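Side-chain contacts in transcriptional regulator I2 (Pseudomonas fluorescens A506, PDB 4MO7), which acts as a Crohn's disease-associated superantigen and, as a TetR-family protein, probably also binds DNA as a transcriptional regulator: residues Gly32-Thr37 with His68-Lys73; Glu83-Asn88 with Ala141-Leu146; Ser116-Ser121 with Leu195-Leu200; Ile153-Leu158 with Gly169-Thr174. All coordinates share one frame; numbering follows the deposited sequence.

Interaction 1: Gly32-Thr37 with His68-Lys73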
# COMPACT_ATOMS: atom_id res chain seq x y z
N GLY A 32 -17.19 -18.40 -22.75
CA GLY A 32 -17.17 -18.48 -21.31
C GLY A 32 -16.21 -19.56 -20.87
O GLY A 32 -15.48 -19.36 -19.90
N LYS A 33 -16.22 -20.69 -21.57
CA LYS A 33 -15.30 -21.77 -21.25
C LYS A 33 -13.87 -21.29 -21.46
O LYS A 33 -12.94 -21.63 -20.70
CB LYS A 33 -15.53 -22.99 -22.16
CG LYS A 33 -16.69 -23.92 -21.79
CD LYS A 33 -16.96 -24.88 -22.97
CE LYS A 33 -18.17 -25.77 -22.71
NZ LYS A 33 -18.39 -26.69 -23.88
N LEU A 34 -13.68 -20.52 -22.52
CA LEU A 34 -12.33 -20.04 -22.81
C LEU A 34 -11.88 -19.06 -21.75
O LEU A 34 -10.76 -19.17 -21.25
CB LEU A 34 -12.31 -19.39 -24.20
CG LEU A 34 -11.10 -19.54 -25.11
CD1 LEU A 34 -10.54 -20.92 -25.23
CD2 LEU A 34 -11.48 -19.03 -26.50
N LEU A 35 -12.73 -18.08 -21.42
CA LEU A 35 -12.37 -17.06 -20.44
C LEU A 35 -12.11 -17.68 -19.08
O LEU A 35 -11.11 -17.38 -18.45
CB LEU A 35 -13.49 -16.03 -20.24
CG LEU A 35 -13.56 -14.90 -21.25
CD1 LEU A 35 -14.44 -13.79 -20.70
CD2 LEU A 35 -12.14 -14.45 -21.51
N GLN A 36 -13.04 -18.51 -18.62
CA GLN A 36 -12.91 -19.08 -17.27
C GLN A 36 -11.73 -20.00 -17.20
O GLN A 36 -11.05 -20.05 -16.16
CB GLN A 36 -14.15 -19.89 -16.93
CG GLN A 36 -15.42 -19.07 -16.91
CD GLN A 36 -15.93 -18.94 -15.50
OE1 GLN A 36 -15.77 -17.89 -14.88
NE2 GLN A 36 -16.51 -20.02 -14.97
N THR A 37 -11.47 -20.75 -18.27
CA THR A 37 -10.30 -21.65 -18.23
C THR A 37 -8.99 -20.87 -18.37
O THR A 37 -8.02 -21.19 -17.70
CB THR A 37 -10.37 -22.74 -19.34
OG1 THR A 37 -11.59 -23.46 -19.18
CG2 THR A 37 -9.18 -23.71 -19.22
N HIS A 68 -11.23 -17.13 -32.98
CA HIS A 68 -12.56 -16.82 -33.47
C HIS A 68 -13.36 -16.00 -32.46
O HIS A 68 -14.34 -15.33 -32.83
CB HIS A 68 -13.31 -18.10 -33.83
CG HIS A 68 -14.78 -17.92 -33.93
ND1 HIS A 68 -15.63 -18.11 -32.86
CD2 HIS A 68 -15.56 -17.51 -34.96
CE1 HIS A 68 -16.87 -17.85 -33.23
NE2 HIS A 68 -16.86 -17.49 -34.50
N HIS A 69 -12.97 -16.02 -31.19
CA HIS A 69 -13.71 -15.33 -30.12
C HIS A 69 -13.09 -14.04 -29.56
O HIS A 69 -13.79 -13.14 -29.07
CB HIS A 69 -13.90 -16.29 -28.95
CG HIS A 69 -15.21 -17.00 -28.99
ND1 HIS A 69 -16.39 -16.37 -28.67
CD2 HIS A 69 -15.53 -18.25 -29.39
CE1 HIS A 69 -17.39 -17.22 -28.84
NE2 HIS A 69 -16.90 -18.36 -29.27
N PHE A 70 -11.76 -13.97 -29.65
CA PHE A 70 -11.04 -12.82 -29.18
C PHE A 70 -10.11 -12.47 -30.32
O PHE A 70 -9.71 -13.35 -31.10
CB PHE A 70 -10.24 -13.22 -27.94
CG PHE A 70 -11.11 -13.63 -26.79
CD1 PHE A 70 -11.64 -12.69 -25.97
CD2 PHE A 70 -11.44 -14.96 -26.61
CE1 PHE A 70 -12.46 -13.05 -24.93
CE2 PHE A 70 -12.23 -15.35 -25.56
CZ PHE A 70 -12.77 -14.39 -24.74
N LYS A 71 -9.75 -11.19 -30.44
CA LYS A 71 -8.91 -10.79 -31.57
C LYS A 71 -7.49 -11.15 -31.34
O LYS A 71 -6.68 -11.13 -32.27
CB LYS A 71 -8.92 -9.27 -31.73
CG LYS A 71 -10.24 -8.61 -31.88
CD LYS A 71 -9.99 -7.12 -32.00
CE LYS A 71 -8.85 -6.69 -31.09
NZ LYS A 71 -8.48 -5.27 -31.35
N SER A 72 -7.14 -11.45 -30.08
CA SER A 72 -5.75 -11.65 -29.68
C SER A 72 -5.67 -12.29 -28.32
O SER A 72 -6.67 -12.35 -27.58
CB SER A 72 -5.05 -10.28 -29.65
OG SER A 72 -5.61 -9.47 -28.61
N LYS A 73 -4.50 -12.80 -27.97
CA LYS A 73 -4.26 -13.32 -26.64
C LYS A 73 -4.38 -12.17 -25.62
O LYS A 73 -4.95 -12.35 -24.55
CB LYS A 73 -2.87 -13.97 -26.58
CG LYS A 73 -2.56 -14.76 -25.29
CD LYS A 73 -1.13 -15.36 -25.34
CE LYS A 73 -0.64 -15.63 -23.97
NZ LYS A 73 0.85 -15.84 -23.79

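Interaction 2: Glu83-Asn88 with Ala141-Leu146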
# COMPACT_ATOMS: atom_id res chain seq x y z
N GLU A 83 -14.06 -9.38 -16.67
CA GLU A 83 -15.03 -10.27 -15.99
C GLU A 83 -14.91 -10.18 -14.49
O GLU A 83 -15.93 -10.17 -13.79
CB GLU A 83 -14.78 -11.74 -16.33
CG GLU A 83 -15.32 -12.20 -17.64
CD GLU A 83 -16.79 -11.92 -17.76
OE1 GLU A 83 -17.59 -12.57 -17.04
OE2 GLU A 83 -17.14 -11.03 -18.56
N THR A 84 -13.69 -10.16 -13.97
CA THR A 84 -13.49 -10.09 -12.52
C THR A 84 -14.03 -8.82 -11.94
O THR A 84 -14.65 -8.83 -10.86
CB THR A 84 -12.00 -10.15 -12.12
OG1 THR A 84 -11.40 -11.25 -12.80
CG2 THR A 84 -11.84 -10.33 -10.60
N ILE A 85 -13.78 -7.70 -12.62
CA ILE A 85 -14.29 -6.46 -12.11
C ILE A 85 -15.80 -6.35 -12.23
O ILE A 85 -16.44 -5.82 -11.30
CB ILE A 85 -13.62 -5.24 -12.76
CG1 ILE A 85 -12.12 -5.21 -12.41
CG2 ILE A 85 -14.19 -3.95 -12.15
CD1 ILE A 85 -11.40 -4.09 -13.14
N HIS A 86 -16.37 -6.82 -13.34
CA HIS A 86 -17.81 -6.85 -13.51
C HIS A 86 -18.41 -7.65 -12.41
O HIS A 86 -19.42 -7.26 -11.82
CB HIS A 86 -18.19 -7.49 -14.85
CG HIS A 86 -18.34 -6.51 -15.96
ND1 HIS A 86 -17.77 -6.69 -17.20
CD2 HIS A 86 -18.99 -5.32 -16.01
CE1 HIS A 86 -18.06 -5.65 -17.97
NE2 HIS A 86 -18.80 -4.81 -17.27
N TYR A 87 -17.79 -8.79 -12.10
CA TYR A 87 -18.32 -9.64 -11.03
C TYR A 87 -18.21 -8.98 -9.67
O TYR A 87 -19.21 -8.98 -8.92
CB TYR A 87 -17.59 -10.98 -11.04
CG TYR A 87 -17.82 -11.86 -9.83
CD1 TYR A 87 -18.86 -12.77 -9.80
CD2 TYR A 87 -16.95 -11.80 -8.74
CE1 TYR A 87 -19.05 -13.59 -8.67
CE2 TYR A 87 -17.14 -12.59 -7.62
CZ TYR A 87 -18.18 -13.48 -7.59
OH TYR A 87 -18.32 -14.26 -6.46
N ASN A 88 -17.04 -8.45 -9.33
CA ASN A 88 -16.90 -7.73 -8.05
C ASN A 88 -17.93 -6.62 -7.96
O ASN A 88 -18.59 -6.46 -6.94
CB ASN A 88 -15.47 -7.19 -7.81
CG ASN A 88 -14.45 -8.32 -7.57
OD1 ASN A 88 -14.83 -9.48 -7.41
ND2 ASN A 88 -13.16 -7.98 -7.57
N ALA A 141 -7.18 0.40 -20.85
CA ALA A 141 -8.12 1.54 -20.78
C ALA A 141 -9.51 1.00 -20.56
O ALA A 141 -10.31 1.59 -19.84
CB ALA A 141 -8.06 2.35 -22.03
N HIS A 142 -9.81 -0.15 -21.19
CA HIS A 142 -11.09 -0.83 -20.95
C HIS A 142 -11.22 -1.28 -19.49
O HIS A 142 -12.26 -1.07 -18.89
CB HIS A 142 -11.27 -2.04 -21.86
CG HIS A 142 -11.61 -1.67 -23.27
ND1 HIS A 142 -12.87 -1.24 -23.62
CD2 HIS A 142 -10.86 -1.61 -24.39
CE1 HIS A 142 -12.89 -0.96 -24.91
NE2 HIS A 142 -11.68 -1.16 -25.40
N VAL A 143 -10.16 -1.86 -18.93
CA VAL A 143 -10.27 -2.35 -17.55
C VAL A 143 -10.39 -1.14 -16.63
O VAL A 143 -11.14 -1.16 -15.65
CB VAL A 143 -9.09 -3.21 -17.13
CG1 VAL A 143 -9.19 -3.52 -15.67
CG2 VAL A 143 -9.07 -4.48 -17.99
N LEU A 144 -9.67 -0.07 -16.93
CA LEU A 144 -9.76 1.13 -16.10
C LEU A 144 -11.13 1.83 -16.15
O LEU A 144 -11.56 2.42 -15.16
CB LEU A 144 -8.62 2.12 -16.42
CG LEU A 144 -7.20 1.69 -15.99
CD1 LEU A 144 -6.12 2.67 -16.55
CD2 LEU A 144 -7.05 1.56 -14.47
N ALA A 145 -11.79 1.79 -17.29
CA ALA A 145 -13.19 2.21 -17.35
C ALA A 145 -14.10 1.48 -16.38
O ALA A 145 -14.98 2.12 -15.78
CB ALA A 145 -13.73 2.09 -18.75
N LEU A 146 -13.92 0.16 -16.22
CA LEU A 146 -14.71 -0.59 -15.23
C LEU A 146 -14.33 -0.18 -13.82
O LEU A 146 -15.20 -0.14 -12.92
CB LEU A 146 -14.48 -2.10 -15.37
CG LEU A 146 -14.96 -2.60 -16.73
CD1 LEU A 146 -14.79 -4.10 -16.80
CD2 LEU A 146 -16.43 -2.26 -16.92

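Interaction 3: Ser116-Ser121 with Leu195-Leu200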
# COMPACT_ATOMS: atom_id res chain seq x y z
N SER A 116 -12.47 -9.26 -1.75
CA SER A 116 -11.65 -9.25 -2.96
C SER A 116 -10.14 -9.18 -2.72
O SER A 116 -9.38 -9.91 -3.35
CB SER A 116 -12.14 -8.16 -3.94
OG SER A 116 -11.55 -6.94 -3.63
N ILE A 117 -9.71 -8.32 -1.80
CA ILE A 117 -8.28 -8.20 -1.44
C ILE A 117 -7.72 -9.56 -0.92
O ILE A 117 -6.55 -9.94 -1.16
CB ILE A 117 -8.11 -7.04 -0.40
CG1 ILE A 117 -8.14 -5.66 -1.08
CG2 ILE A 117 -6.82 -7.15 0.42
CD1 ILE A 117 -8.53 -4.50 -0.09
N MET A 118 -8.54 -10.30 -0.20
CA MET A 118 -8.01 -11.53 0.45
C MET A 118 -8.26 -12.79 -0.37
O MET A 118 -8.41 -13.86 0.20
CB MET A 118 -8.65 -11.74 1.82
CG MET A 118 -8.32 -10.68 2.80
SD MET A 118 -6.57 -10.62 3.22
CE MET A 118 -6.63 -9.03 4.02
N GLY A 119 -8.33 -12.68 -1.69
CA GLY A 119 -8.43 -13.88 -2.49
C GLY A 119 -9.83 -14.40 -2.77
O GLY A 119 -10.01 -15.45 -3.39
N GLY A 120 -10.84 -13.68 -2.30
CA GLY A 120 -12.16 -13.79 -2.90
C GLY A 120 -11.98 -13.21 -4.31
O GLY A 120 -10.90 -12.69 -4.65
N SER A 121 -13.02 -13.33 -5.13
CA SER A 121 -12.90 -13.07 -6.57
C SER A 121 -11.90 -14.00 -7.31
O SER A 121 -11.84 -14.00 -8.55
CB SER A 121 -12.60 -11.59 -6.82
OG SER A 121 -13.49 -10.80 -6.04
N LEU A 195 -8.14 -12.84 14.05
CA LEU A 195 -9.04 -11.78 13.58
C LEU A 195 -9.73 -12.28 12.31
O LEU A 195 -9.06 -12.78 11.38
CB LEU A 195 -8.23 -10.52 13.28
CG LEU A 195 -8.94 -9.23 12.92
CD1 LEU A 195 -9.73 -8.67 14.09
CD2 LEU A 195 -7.87 -8.23 12.44
N THR A 196 -11.06 -12.19 12.29
CA THR A 196 -11.78 -12.65 11.10
C THR A 196 -11.97 -11.47 10.16
O THR A 196 -11.80 -10.32 10.56
CB THR A 196 -13.15 -13.17 11.42
OG1 THR A 196 -13.95 -12.07 11.83
CG2 THR A 196 -13.07 -14.19 12.59
N LEU A 197 -12.36 -11.75 8.92
CA LEU A 197 -12.50 -10.67 7.94
C LEU A 197 -13.67 -9.79 8.31
O LEU A 197 -13.67 -8.56 8.10
CB LEU A 197 -12.71 -11.27 6.54
CG LEU A 197 -12.47 -10.15 5.53
CD1 LEU A 197 -11.43 -10.59 4.50
CD2 LEU A 197 -13.80 -9.69 4.91
N GLU A 198 -14.72 -10.39 8.85
CA GLU A 198 -15.82 -9.57 9.30
C GLU A 198 -15.41 -8.61 10.43
O GLU A 198 -15.83 -7.45 10.47
CB GLU A 198 -17.00 -10.45 9.74
CG GLU A 198 -18.25 -9.65 10.09
CD GLU A 198 -18.92 -8.98 8.86
OE1 GLU A 198 -18.64 -9.42 7.72
OE2 GLU A 198 -19.75 -8.05 9.05
N GLU A 199 -14.63 -9.09 11.37
CA GLU A 199 -14.13 -8.22 12.44
C GLU A 199 -13.25 -7.12 11.88
O GLU A 199 -13.34 -5.97 12.31
CB GLU A 199 -13.38 -9.05 13.46
CG GLU A 199 -14.37 -9.88 14.28
CD GLU A 199 -13.68 -10.97 15.11
OE1 GLU A 199 -12.47 -11.20 14.91
OE2 GLU A 199 -14.36 -11.60 15.95
N LEU A 200 -12.41 -7.48 10.90
CA LEU A 200 -11.55 -6.48 10.23
C LEU A 200 -12.41 -5.40 9.55
O LEU A 200 -12.12 -4.19 9.65
CB LEU A 200 -10.64 -7.20 9.21
CG LEU A 200 -9.61 -6.34 8.46
CD1 LEU A 200 -8.55 -5.73 9.42
CD2 LEU A 200 -8.94 -7.13 7.34

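Interaction 4: Ile153-Leu158 with Gly169-Thr174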
# COMPACT_ATOMS: atom_id res chain seq x y z
N ILE A 153 -19.39 3.86 -7.32
CA ILE A 153 -20.28 3.26 -6.28
C ILE A 153 -19.78 3.66 -4.87
O ILE A 153 -20.58 4.11 -4.01
CB ILE A 153 -20.29 1.74 -6.39
CG1 ILE A 153 -21.02 1.27 -7.66
CG2 ILE A 153 -21.03 1.14 -5.19
CD1 ILE A 153 -20.82 -0.24 -7.77
N TRP A 154 -18.47 3.56 -4.66
CA TRP A 154 -17.87 4.05 -3.41
C TRP A 154 -18.16 5.51 -3.16
O TRP A 154 -18.56 5.92 -2.03
CB TRP A 154 -16.38 3.87 -3.38
CG TRP A 154 -15.91 2.53 -3.00
CD1 TRP A 154 -15.58 1.46 -3.81
CD2 TRP A 154 -15.73 2.09 -1.66
NE1 TRP A 154 -15.18 0.38 -3.04
CE2 TRP A 154 -15.26 0.75 -1.70
CE3 TRP A 154 -15.94 2.71 -0.42
CZ2 TRP A 154 -14.97 0.02 -0.54
CZ3 TRP A 154 -15.62 2.00 0.73
CH2 TRP A 154 -15.15 0.65 0.65
N LEU A 155 -18.01 6.32 -4.20
CA LEU A 155 -18.24 7.74 -4.00
C LEU A 155 -19.72 8.02 -3.72
O LEU A 155 -20.04 8.87 -2.92
CB LEU A 155 -17.76 8.59 -5.21
CG LEU A 155 -16.26 8.42 -5.46
CD1 LEU A 155 -15.83 9.09 -6.82
CD2 LEU A 155 -15.43 8.99 -4.29
N GLN A 156 -20.63 7.33 -4.38
CA GLN A 156 -22.07 7.48 -4.04
C GLN A 156 -22.37 7.20 -2.57
O GLN A 156 -22.96 8.02 -1.88
CB GLN A 156 -22.91 6.55 -4.93
CG GLN A 156 -24.41 6.42 -4.58
CD GLN A 156 -25.16 7.72 -4.83
OE1 GLN A 156 -24.79 8.54 -5.70
NE2 GLN A 156 -26.24 7.94 -4.04
N VAL A 157 -21.91 6.05 -2.11
CA VAL A 157 -22.16 5.59 -0.74
C VAL A 157 -21.45 6.46 0.30
O VAL A 157 -22.06 6.82 1.32
CB VAL A 157 -21.75 4.15 -0.63
CG1 VAL A 157 -21.69 3.61 0.88
CG2 VAL A 157 -22.70 3.30 -1.46
N LEU A 158 -20.18 6.82 0.06
CA LEU A 158 -19.52 7.72 0.98
C LEU A 158 -20.18 9.12 0.93
O LEU A 158 -20.28 9.80 1.95
CB LEU A 158 -18.03 7.81 0.72
CG LEU A 158 -17.24 6.53 0.88
CD1 LEU A 158 -15.79 6.68 0.36
CD2 LEU A 158 -17.19 6.13 2.38
N GLY A 169 -14.36 14.22 6.99
CA GLY A 169 -13.48 14.81 5.97
C GLY A 169 -14.01 14.84 4.54
O GLY A 169 -15.21 14.64 4.29
N ASP A 170 -13.12 15.11 3.60
CA ASP A 170 -13.47 15.17 2.18
C ASP A 170 -13.75 13.76 1.64
O ASP A 170 -13.05 12.75 1.98
CB ASP A 170 -12.31 15.82 1.44
CG ASP A 170 -12.55 15.90 -0.01
OD1 ASP A 170 -12.23 14.93 -0.73
OD2 ASP A 170 -13.04 16.96 -0.43
N VAL A 171 -14.85 13.62 0.87
CA VAL A 171 -15.28 12.29 0.46
C VAL A 171 -14.24 11.62 -0.42
O VAL A 171 -14.00 10.41 -0.29
CB VAL A 171 -16.61 12.35 -0.29
CG1 VAL A 171 -16.88 11.01 -0.95
CG2 VAL A 171 -17.75 12.67 0.69
N PHE A 172 -13.64 12.36 -1.36
CA PHE A 172 -12.73 11.73 -2.28
C PHE A 172 -11.48 11.33 -1.55
O PHE A 172 -10.93 10.27 -1.85
CB PHE A 172 -12.31 12.71 -3.36
CG PHE A 172 -13.49 13.26 -4.13
CD1 PHE A 172 -14.01 12.52 -5.16
CD2 PHE A 172 -14.08 14.48 -3.77
CE1 PHE A 172 -15.11 12.98 -5.88
CE2 PHE A 172 -15.19 14.96 -4.49
CZ PHE A 172 -15.71 14.19 -5.51
N ILE A 173 -11.04 12.17 -0.61
CA ILE A 173 -9.77 11.89 0.10
C ILE A 173 -10.04 10.74 1.09
O ILE A 173 -9.19 9.85 1.26
CB ILE A 173 -9.19 13.14 0.82
CG1 ILE A 173 -8.79 14.23 -0.24
CG2 ILE A 173 -7.95 12.73 1.71
CD1 ILE A 173 -8.33 13.71 -1.56
N THR A 174 -11.23 10.72 1.68
CA THR A 174 -11.60 9.62 2.58
C THR A 174 -11.50 8.31 1.78
O THR A 174 -10.97 7.29 2.27
CB THR A 174 -13.01 9.78 3.13
OG1 THR A 174 -13.03 10.93 3.98
CG2 THR A 174 -13.41 8.56 3.97

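Interaction 1: Gly32-Thr37 with His68-Lys73
This contact belongs to the N-terminal, TetR-type helix-turn-helix domain, where F70 meets L34 and L35 of the first helix. F70 sits in the loop just before helix 73-97. L34 and L35 are neighbours on helix 30-45. The contact is apolar and mostly buried, and no hydrogen bond crosses it.

The F70 side chain points at the helix. Its first torsion (chi1 -63°) sets CG anti to its own carbonyl carbon and swings the ring toward helix 30-45, where L34 and L35 meet different parts of it. L34 meets the ring at its edge, near the ring plane, with L34 CD2 3.9 Å from F70 CE2. These two side chains slide past each other in opposite directions. L35 comes in obliquely at the far end of the ring. L35 CD2 lies 3.3 Å from F70 CZ, a close fit, and L35 CG is 3.6 Å from the same carbon.

Neighbouring helices add to the packing. L34 also packs on L55 and V59 of helix 52-59, and F70 on E75 and I76 of helix 73-97. S72 is the N-cap of that helix, and its OG bonds to E75 N.

H69 adds a small margin beside F70. There L34 CD2 approaches H69 CB at 4.4 Å.

Interaction 2: Glu83-Asn88 with Ala141-Leu146
The helices carrying I85 and L146 run almost exactly parallel here, at 5° between their N-to-C directions, with axes 9.8 Å apart. I85 and L146 are the closest backbone pair, 6.7 Å from CA to CA.

I85 is buried and points toward the other helix. Its two branches do different work. CG2 lies against the base of L146, with I85 CG2 3.7 Å from L146 CB. The longer branch is extended and reaches V143. I85 CD1 is 3.4 Å from V143 CG1, tighter than usual for two carbons, and the two side chains cross at about a right angle.

H86 takes the exposed margin. The end of its side chain comes nearer, and its ring lies across the tip of L146. L146 CD1 sits over one face, 4.0 Å from the ring centroid and 18° off the ring normal, a CH-pi contact. The other methyl, L146 CD2, is 3.5 Å from H86 NE2. L146 is thus held between an aliphatic neighbour at its base and a ring at its end. No hydrogen bond joins the segments.

Helix 73-97 leads from the N-terminal helix-turn-helix domain into the helical C-terminal domain, and helix 137-163 lies alongside it. Helix 122-130 packs on helix 73-97 too, with L128 against I85. W132 and L135, in a loop, press on V143.

Interaction 3: Ser116-Ser121 with Leu195-Leu200
M118 lays its side chain across the end of L197, on the first turn of the last helix of the TetR-type C-terminal domain. M118 is the first residue to leave helical geometry after the short helix 114-117. L197 opens helix 197-208. The contact is small, apolar and partly buried.

The two side chains cross obliquely, and one methyl of the leucine does most of the touching. L197 CD1 is 3.5 Å from M118 CG and 4.0 Å from M118 CB. The methionine chain then bends at chi2 (-65°), which carries its tip toward L200. M118 CE reaches L200 CD2 at 4.5 Å, a loose contact. The chain after M118 turns away through G119, which has a positive phi.

Other parts of the fold complete the packing. M118 and L200 both rest on F189 of helix 189-192, and L197 and L200 touch L114. L200 also packs on F177 of the second subunit, so this corner borders the dimer interface.

The helix start that presents L197 is closed by a capping box of T196 and E199. The N-cap threonine accepts from the backbone, with E199 N 3.1 Å from T196 OG1. The glutamate answers in the other direction. T196 N gives a nearly straight bond to E199 OE1, 3.1 Å long with an angle of 172° at the hydrogen. That N-H comes from above the carboxylate plane, 43° out of it.

Interaction 4: Ile153-Leu158 with Gly169-Thr174
The chi1 of V171, 167°, sets CG1 anti to its backbone N and turns this methyl onto L158 and L155. The chi1 of F172, -58°, brings its ring back toward L155, although its CB starts away from the other helix.

V171 is the centre of the contact. V171 CG1 lies 3.8 Å from L158 CB and 4.2 Å from L155 CD2. Its other methyl, CG2, rests near the carbonyl of L158. L155 bridges V171 and F172. Its CD2 approaches F172 CD1 at 3.9 Å, and its CD1 lies near F172 CE1. The leucine and the ring cross at about a right angle. L158 is buried, while F172 lies on the exposed margin.

D170 is the N-cap of the helix that carries V171. D170 OD1 accepts from I173 N at 3.0 Å, on its anti lone pair, and more weakly from F172 N. D170 O takes two donors from T174, the backbone N and OG1, on opposite faces of the carbonyl plane.

The contact joins helix 137-163 to the start of helix 171-183 across a short connection. I167 of that connection touches L158 and T174. Nearby, W154 makes a cation-pi contact with R175. Beyond, the second subunit reaches the same helix start: its E203 bonds to D170 N, and its W188 packs on I173.

How the interactions relate
Interaction 1 is the buried one, in the N-terminal helix-turn-helix domain. Interactions 2, 3 and 4 are only partly buried. All four cross by apolar contacts without hydrogen bonds, but with different partners: a phenylalanine against two leucines in interaction 1, a histidine face in interaction 2, a methionine in interaction 3, and a valine with a phenylalanine ring against leucines in interaction 4. Interactions 1, 3 and 4 each include a capped helix start; 3 and 4 also lie beside the second subunit, whereas no other chain touches the first two. Interactions 2 and 4 share helix 137-163. Interactions 1 and 2 touch through L35 and E83. Interaction 2 meets interaction 3 where N88 lies against S116 and T84 against S121.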